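Local coordinates for protein type III secretion T3S chaperone (Chlamydia trachomatis, PDB 3K29) that is probably a YscO-like component of the type III secretion apparatus, a coiled-coil protein thought to act as a secretion chaperone and able to bind itself, at residues 144-147 against 148-152. Sequence-based numbering, arbitrary orientation.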
loop_
_atom_site.group_PDB
_atom_site.type_symbol
_atom_site.label_atom_id
_atom_site.label_comp_id
_atom_site.label_asym_id
_atom_site.label_seq_id
_atom_site.Cartn_x
_atom_site.Cartn_y
_atom_site.Cartn_z
ATOM N N GLU A 144 32.845 13.601 34.911
ATOM C CA GLU A 144 34.258 13.900 34.679
ATOM C C GLU A 144 34.701 15.195 35.361
ATOM O O GLU A 144 35.773 15.233 35.984
ATOM C CB GLU A 144 34.589 13.868 33.185
ATOM C CG GLU A 144 34.684 12.400 32.683
ATOM C CD GLU A 144 34.736 12.297 31.170
ATOM O OE1 GLU A 144 34.943 13.354 30.530
ATOM O OE2 GLU A 144 34.594 11.163 30.622
ATOM N N GLU A 145 33.883 16.249 35.218
ATOM C CA GLU A 145 34.106 17.531 35.880
ATOM C C GLU A 145 34.174 17.397 37.405
ATOM O O GLU A 145 35.055 17.968 38.043
ATOM C CB GLU A 145 33.030 18.576 35.477
ATOM C CG GLU A 145 33.260 19.933 36.232
ATOM C CD GLU A 145 32.366 21.129 35.815
ATOM O OE1 GLU A 145 32.237 21.442 34.600
ATOM O OE2 GLU A 145 31.837 21.797 36.743
ATOM N N LYS A 146 33.219 16.670 37.995
ATOM C CA LYS A 146 33.227 16.448 39.470
ATOM C C LYS A 146 34.509 15.726 39.910
ATOM O O LYS A 146 35.149 16.058 40.940
ATOM C CB LYS A 146 31.992 15.616 39.872
ATOM C CG LYS A 146 32.099 14.909 41.208
ATOM C CD LYS A 146 30.768 14.265 41.629
ATOM C CE LYS A 146 30.637 12.841 41.132
ATOM N NZ LYS A 146 31.944 12.110 41.243
ATOM N N GLU A 147 34.923 14.745 39.112
ATOM C CA GLU A 147 36.123 13.968 39.523
ATOM C C GLU A 147 37.397 14.775 39.326
ATOM O O GLU A 147 38.327 14.678 40.115
ATOM C CB GLU A 147 36.194 12.616 38.812
ATOM C CG GLU A 147 35.174 11.627 39.341
ATOM C CD GLU A 147 35.353 11.298 40.828
ATOM O OE1 GLU A 147 36.488 11.354 41.337
ATOM O OE2 GLU A 147 34.354 10.945 41.477
ATOM N N GLN A 148 37.445 15.575 38.272
ATOM C CA GLN A 148 38.567 16.530 38.117
ATOM C C GLN A 148 38.684 17.475 39.342
ATOM O O GLN A 148 39.791 17.755 39.828
ATOM C CB GLN A 148 38.447 17.318 36.787
ATOM C CG GLN A 148 38.765 16.558 35.491
ATOM C CD GLN A 148 38.231 17.271 34.245
ATOM O OE1 GLN A 148 37.072 17.691 34.224
ATOM N NE2 GLN A 148 39.083 17.460 33.223
ATOM N N ASP A 149 37.551 17.951 39.864
ATOM C CA ASP A 149 37.560 18.805 41.097
ATOM C C ASP A 149 38.123 18.007 42.233
ATOM O O ASP A 149 38.968 18.460 42.959
ATOM C CB ASP A 149 36.147 19.258 41.498
ATOM C CG ASP A 149 35.664 20.447 40.689
ATOM O OD1 ASP A 149 34.411 20.623 40.533
ATOM O OD2 ASP A 149 36.529 21.203 40.195
ATOM N N GLU A 150 37.622 16.798 42.397
ATOM C CA GLU A 150 38.042 15.997 43.541
ATOM C C GLU A 150 39.508 15.596 43.461
ATOM O O GLU A 150 40.202 15.705 44.441
ATOM C CB GLU A 150 37.154 14.763 43.698
ATOM C CG GLU A 150 35.693 15.139 44.033
ATOM C CD GLU A 150 34.848 13.921 44.407
ATOM O OE1 GLU A 150 35.476 12.910 44.815
ATOM O OE2 GLU A 150 33.587 13.970 44.268
HETATM N N MSE A 151 39.977 15.139 42.299
HETATM C CA MSE A 151 41.378 14.729 42.174
HETATM C C MSE A 151 42.282 15.965 42.385
HETATM O O MSE A 151 43.359 15.878 42.980
HETATM C CB MSE A 151 41.640 14.153 40.775
HETATM C CG MSE A 151 41.079 12.765 40.505
HETATM SE SE MSE A 151 41.467 11.525 41.936
HETATM C CE MSE A 151 39.904 11.759 43.016
ATOM N N GLY A 152 41.837 17.102 41.841
ATOM C CA GLY A 152 42.560 18.382 41.934
ATOM C C GLY A 152 42.770 18.768 43.382
ATOM O O GLY A 152 43.874 19.154 43.792
#
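Lys146 and Glu150 run side by side on the surface of helix 70-160, an i to i+4 pair that, with Glu147, makes a salt-bridge network near the helix's C-terminal end, where this arm of the antiparallel hairpin extends past helix 8-66. The strong link is between neighbours: NZ of Lys146 sits 2.7 Å from OE2 of Glu147. The salt bridge from NZ of Lys146 to OE2 of Glu150 is long, 3.9 Å. That oxygen lies closer to the aliphatic part of the lysine, 3.5 Å from CG of Lys146. The lysine chain leaves with CG anti to the backbone N (chi1 160°) and then bends at chi3 and chi4, which turns the ammonium toward OE2 of Glu147 rather than toward Glu150. OE1 of Glu147 and OE1 of Glu150 come within 3.9 Å, their carboxylate planes turned 56° apart; the lysine probably offsets this like-charge approach.

Among the other side chains, Glu147 also meets selenomethionine Met151, whose CE methyl packs 3.8 Å from OE1 of Glu147. The acidic surface continues toward the N-terminal side, where the carboxylates of Glu140 and Glu144 lie close together.

Beneath this runs regular alpha-helical bonding: the amides of Gln148, Asp149 and Glu150 donate to the carbonyls of Glu144, Glu145 and Lys146. The fourth bond is nearly straight, N of Met151 to O of Glu147 at 2.8 Å with an N-H...O angle of 171°.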